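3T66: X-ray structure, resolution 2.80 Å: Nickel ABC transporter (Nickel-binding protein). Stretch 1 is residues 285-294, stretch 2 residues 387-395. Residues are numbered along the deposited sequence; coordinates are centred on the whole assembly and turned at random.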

ATOM      1  N   GLY A 285       2.710   7.084 -12.805  1.00 51.06           N
ATOM      2  CA  GLY A 285       3.960   6.924 -12.076  1.00 48.86           C
ATOM      3  C   GLY A 285       3.908   5.970 -10.885  1.00 47.18           C
ATOM      4  O   GLY A 285       2.884   5.346 -10.640  1.00 46.64           O
ATOM      5  N   PRO A 286       5.028   5.850 -10.136  1.00 45.75           N
ATOM      6  CA  PRO A 286       5.045   4.903  -9.066  1.00 44.84           C
ATOM      7  C   PRO A 286       4.134   5.361  -7.945  1.00 45.05           C
ATOM      8  O   PRO A 286       3.586   4.517  -7.279  1.00 45.36           O
ATOM      9  N   PHE A 287       3.927   6.674  -7.788  1.00 45.22           N
ATOM     10  CA  PHE A 287       3.205   7.234  -6.640  1.00 45.13           C
ATOM     11  C   PHE A 287       1.887   7.823  -7.011  1.00 45.52           C
ATOM     12  O   PHE A 287       1.783   8.512  -8.031  1.00 46.89           O
ATOM     13  N   ILE A 288       0.889   7.598  -6.163  1.00 45.56           N
ATOM     14  CA  ILE A 288      -0.449   8.085  -6.438  1.00 45.79           C
ATOM     15  C   ILE A 288      -0.545   9.594  -6.371  1.00 46.16           C
ATOM     16  O   ILE A 288       0.103  10.243  -5.568  1.00 46.42           O
ATOM     17  N   PRO A 289      -1.387  10.154  -7.213  1.00 46.34           N
ATOM     18  CA  PRO A 289      -1.324  11.580  -7.313  1.00 46.67           C
ATOM     19  C   PRO A 289      -1.500  12.313  -5.968  1.00 46.46           C
ATOM     20  O   PRO A 289      -0.849  13.319  -5.758  1.00 47.41           O
ATOM     21  N   THR A 290      -2.336  11.812  -5.072  1.00 45.70           N
ATOM     22  CA  THR A 290      -2.707  12.548  -3.865  1.00 46.09           C
ATOM     23  C   THR A 290      -1.587  12.685  -2.816  1.00 45.78           C
ATOM     24  O   THR A 290      -1.698  13.444  -1.843  1.00 44.90           O
ATOM     25  N   LEU A 291      -0.499  11.953  -3.045  1.00 45.97           N
ATOM     26  CA  LEU A 291       0.656  11.946  -2.156  1.00 45.59           C
ATOM     27  C   LEU A 291       1.309  13.297  -2.237  1.00 45.95           C
ATOM     28  O   LEU A 291       1.241  13.946  -3.276  1.00 44.90           O
ATOM     29  N   PRO A 292       1.914  13.748  -1.124  1.00 46.67           N
ATOM     30  CA  PRO A 292       2.509  15.069  -1.109  1.00 47.33           C
ATOM     31  C   PRO A 292       3.764  15.158  -2.007  1.00 47.83           C
ATOM     32  O   PRO A 292       4.154  16.246  -2.410  1.00 49.31           O
ATOM     33  N   PHE A 293       4.376  14.024  -2.341  1.00 47.95           N
ATOM     34  CA  PHE A 293       5.604  14.003  -3.147  1.00 46.95           C
ATOM     35  C   PHE A 293       5.456  13.424  -4.535  1.00 46.60           C
ATOM     36  O   PHE A 293       6.404  12.868  -5.066  1.00 46.90           O
ATOM     37  N   ALA A 294       4.282  13.566  -5.136  1.00 46.05           N
ATOM     38  CA  ALA A 294       4.061  13.073  -6.472  1.00 44.80           C
ATOM     39  C   ALA A 294       4.152  14.246  -7.417  1.00 44.83           C
ATOM     40  O   ALA A 294       3.651  15.327  -7.124  1.00 44.17           O
ATOM     41  N   VAL A 387       4.054  -2.265  -3.589  1.00 53.67           N
ATOM     42  CA  VAL A 387       3.465  -1.158  -2.805  1.00 52.51           C
ATOM     43  C   VAL A 387       4.605  -0.183  -2.605  1.00 51.67           C
ATOM     44  O   VAL A 387       5.621  -0.550  -2.025  1.00 50.97           O
ATOM     45  N   THR A 388       4.441   1.048  -3.092  1.00 51.16           N
ATOM     46  CA  THR A 388       5.578   1.962  -3.256  1.00 49.58           C
ATOM     47  C   THR A 388       5.713   2.949  -2.080  1.00 50.59           C
ATOM     48  O   THR A 388       6.794   3.532  -1.853  1.00 50.59           O
ATOM     49  N   SER A 389       4.619   3.126  -1.339  1.00 50.99           N
ATOM     50  CA  SER A 389       4.570   4.108  -0.277  1.00 51.86           C
ATOM     51  C   SER A 389       3.675   3.574   0.842  1.00 53.11           C
ATOM     52  O   SER A 389       2.558   4.076   1.089  1.00 53.54           O
ATOM     53  N   PRO A 390       4.183   2.564   1.558  1.00 53.99           N
ATOM     54  CA  PRO A 390       3.339   1.680   2.370  1.00 53.97           C
ATOM     55  C   PRO A 390       2.646   2.448   3.495  1.00 53.65           C
ATOM     56  O   PRO A 390       1.460   2.161   3.816  1.00 53.86           O
ATOM     57  N   ARG A 391       3.360   3.395   4.110  1.00 52.21           N
ATOM     58  CA  ARG A 391       2.655   4.249   5.037  1.00 51.17           C
ATOM     59  C   ARG A 391       3.071   5.656   4.918  1.00 51.21           C
ATOM     60  O   ARG A 391       3.511   6.279   5.880  1.00 52.20           O
ATOM     61  N   GLY A 392       2.935   6.158   3.698  1.00 50.98           N
ATOM     62  CA  GLY A 392       3.255   7.538   3.383  1.00 49.42           C
ATOM     63  C   GLY A 392       4.693   7.885   3.146  1.00 48.62           C
ATOM     64  O   GLY A 392       4.989   9.047   2.963  1.00 48.76           O
ATOM     65  N   ASP A 393       5.578   6.897   3.157  1.00 48.48           N
ATOM     66  CA  ASP A 393       7.009   7.142   2.949  1.00 48.91           C
ATOM     67  C   ASP A 393       7.499   6.270   1.779  1.00 48.52           C
ATOM     68  O   ASP A 393       7.063   5.111   1.632  1.00 49.04           O
ATOM     69  N   ALA A 394       8.379   6.820   0.941  1.00 47.14           N
ATOM     70  CA  ALA A 394       8.796   6.096  -0.215  1.00 45.93           C
ATOM     71  C   ALA A 394      10.231   5.735  -0.133  1.00 46.13           C
ATOM     72  O   ALA A 394      10.745   5.143  -1.078  1.00 46.53           O
ATOM     73  N   GLY A 395      10.889   6.069   0.979  1.00 46.01           N
ATOM     74  CA  GLY A 395      12.333   5.791   1.155  1.00 46.31           C
ATOM     75  C   GLY A 395      12.800   4.343   1.013  1.00 46.83           C
ATOM     76  O   GLY A 395      13.833   4.087   0.397  1.00 46.40           O
TER

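Packing of residues 285-294 against residues 387-395 in the nickel-binding protein. The two segments lie about a hundred residues apart in one chain, both largely without regular secondary structure, and together they bury 312 Å². Three residues cover the most surface: Thr-388, Phe-293 and Phe-287.

Thr-388 points its CA-to-CB bond toward the first stretch, and its p rotamer (chi1 67°) places the hydroxyl beside the backbone of Pro-286. Thr-388 OG1 donates a hydrogen bond to Pro-286 O (3.0 Å), the only hydrogen bond between the stretches. A carbonyl has no proton to give, so the hydroxyl must be the donor. The same oxygen lies at the edge of the Phe-287 ring, near its plane, with Thr-388 OG1 3.5 Å from Phe-287 CD1. The methyl packs on the same residue, Thr-388 CG2 lying 3.5 Å from Pro-286 O and 4.5 Å from Pro-286 CB.

Phe-293 also points toward its partner stretch, with chi1 at 47° (p) and chi2 at 79°. Its ring meets both backbone and side-chain atoms of the second stretch: Phe-293 CE2 is 3.3 Å from Gly-392 O, which meets the ring edge near its plane, and Phe-293 CZ is 4.3 Å from Ser-389 CB, likewise at the edge. Gly-392 has a positive phi (81°), a conformation that favours glycine, and the weak hydrogen bond from Gly-392 N to Ser-389 O (3.4 Å) closes the backbone here.

Phe-287 starts out differently. Its CA-to-CB bond points sideways, but the m rotamer (chi1 -53°) brings the end of the ring nearer to the second stretch. There the two phenylalanines share one small partner: Ala-394, pointing toward the first stretch, sets its CB 3.6 Å from Phe-287 CZ and 3.9 Å from Phe-293 CE1. The methyl approaches both rings obliquely, and these two contacts form the apolar part of the interface.

Leu-291 (chi1 -85°, m; chi2 158°, t) points toward the second stretch and brings its CD1 to 3.6 Å from Ser-389 OG. This is a van der Waals contact, since the methyl carbon offers no polar partner to the p-rotamer serine (chi1 53°). The hydrogen bond from Leu-291 N to Ile-288 O (3.1 Å) spans the type I turn that precedes this side chain, and a second type I turn from Leu-291 to Ala-294 carries Phe-293.

Asp-393 points away from the contact; its OD2 instead accepts from Gly-395 N (2.9 Å), a capping bond at the turn into a helix.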

ATOM      1  CB  PRO A 286       6.473   4.942  -8.610  1.00 43.95           C
ATOM      2  CG  PRO A 286       6.867   6.255  -8.854  1.00 44.36           C
ATOM      3  CD  PRO A 286       6.228   6.688 -10.106  1.00 44.63           C
ATOM      4  CB  PHE A 287       4.009   8.349  -5.974  1.00 45.07           C
ATOM      5  CG  PHE A 287       5.414   7.954  -5.611  1.00 44.84           C
ATOM      6  CD1 PHE A 287       5.664   6.784  -4.915  1.00 43.26           C
ATOM      7  CD2 PHE A 287       6.473   8.741  -5.984  1.00 42.73           C
ATOM      8  CE1 PHE A 287       6.914   6.419  -4.587  1.00 42.02           C
ATOM      9  CE2 PHE A 287       7.722   8.371  -5.662  1.00 44.30           C
ATOM     10  CZ  PHE A 287       7.943   7.205  -4.942  1.00 43.94           C
ATOM     11  CB  ILE A 288      -1.538   7.453  -5.557  1.00 45.77           C
ATOM     12  CG1 ILE A 288      -1.108   7.393  -4.113  1.00 43.84           C
ATOM     13  CG2 ILE A 288      -1.856   6.063  -6.037  1.00 45.66           C
ATOM     14  CD1 ILE A 288      -2.263   7.530  -3.234  1.00 41.73           C
ATOM     15  CB  PRO A 289      -2.461  11.894  -8.302  1.00 46.95           C
ATOM     16  CG  PRO A 289      -2.692  10.562  -9.045  1.00 45.93           C
ATOM     17  CD  PRO A 289      -2.522   9.587  -7.968  1.00 46.40           C
ATOM     18  CB  THR A 290      -3.948  11.936  -3.238  1.00 46.12           C
ATOM     19  OG1 THR A 290      -4.203  10.670  -3.862  1.00 50.44           O
ATOM     20  CG2 THR A 290      -5.125  12.790  -3.535  1.00 45.91           C
ATOM     21  CB  LEU A 291       1.632  10.859  -2.553  1.00 44.94           C
ATOM     22  CG  LEU A 291       1.331   9.474  -1.985  1.00 46.38           C
ATOM     23  CD1 LEU A 291       1.989   8.419  -2.823  1.00 48.91           C
ATOM     24  CD2 LEU A 291       1.827   9.312  -0.551  1.00 46.63           C
ATOM     25  CB  PRO A 292       2.843  15.264   0.370  1.00 47.23           C
ATOM     26  CG  PRO A 292       3.089  13.897   0.870  1.00 46.72           C
ATOM     27  CD  PRO A 292       2.079  13.070   0.171  1.00 46.84           C
ATOM     28  CB  PHE A 293       6.721  13.247  -2.428  1.00 47.22           C
ATOM     29  CG  PHE A 293       6.303  11.908  -1.848  1.00 47.25           C
ATOM     30  CD1 PHE A 293       6.195  10.793  -2.643  1.00 45.65           C
ATOM     31  CD2 PHE A 293       6.057  11.769  -0.472  1.00 46.59           C
ATOM     32  CE1 PHE A 293       5.845   9.557  -2.082  1.00 44.78           C
ATOM     33  CE2 PHE A 293       5.721  10.543   0.073  1.00 44.92           C
ATOM     34  CZ  PHE A 293       5.619   9.441  -0.734  1.00 42.11           C
ATOM     35  CB  ALA A 294       2.725  12.411  -6.552  1.00 44.70           C
ATOM     36  CB  VAL A 387       2.991  -1.555  -1.432  1.00 52.10           C
ATOM     37  CG1 VAL A 387       2.022  -0.541  -0.971  1.00 53.16           C
ATOM     38  CG2 VAL A 387       2.343  -2.890  -1.458  1.00 51.41           C
ATOM     39  CB  THR A 388       5.477   2.727  -4.574  1.00 48.18           C
ATOM     40  OG1 THR A 388       4.370   3.600  -4.500  1.00 44.91           O
ATOM     41  CG2 THR A 388       5.221   1.812  -5.686  1.00 48.26           C
ATOM     42  CB  SER A 389       4.054   5.409  -0.829  1.00 51.06           C
ATOM     43  OG  SER A 389       2.841   5.177  -1.503  1.00 51.39           O
ATOM     44  CB  PRO A 390       4.336   0.665   2.958  1.00 53.68           C
ATOM     45  CG  PRO A 390       5.713   1.036   2.379  1.00 54.87           C
ATOM     46  CD  PRO A 390       5.596   2.472   1.956  1.00 54.53           C
ATOM     47  CB  ARG A 391       2.636   3.718   6.460  1.00 50.71           C
ATOM     48  CG  ARG A 391       3.903   3.260   6.968  1.00 50.21           C
ATOM     49  CD  ARG A 391       3.807   1.871   7.508  1.00 48.06           C
ATOM     50  NE  ARG A 391       5.195   1.454   7.569  1.00 50.94           N
ATOM     51  CZ  ARG A 391       5.687   0.304   7.134  1.00 49.77           C
ATOM     52  NH1 ARG A 391       6.993   0.108   7.236  1.00 51.33           N
ATOM     53  NH2 ARG A 391       4.898  -0.648   6.655  1.00 46.29           N
ATOM     54  CB  ASP A 393       7.821   6.865   4.225  1.00 49.00           C
ATOM     55  CG  ASP A 393       9.254   7.444   4.157  1.00 53.35           C
ATOM     56  OD1 ASP A 393       9.449   8.637   4.524  1.00 60.90           O
ATOM     57  OD2 ASP A 393      10.200   6.724   3.733  1.00 54.69           O
ATOM     58  CB  ALA A 394       8.563   6.886  -1.429  1.00 46.36           C
TER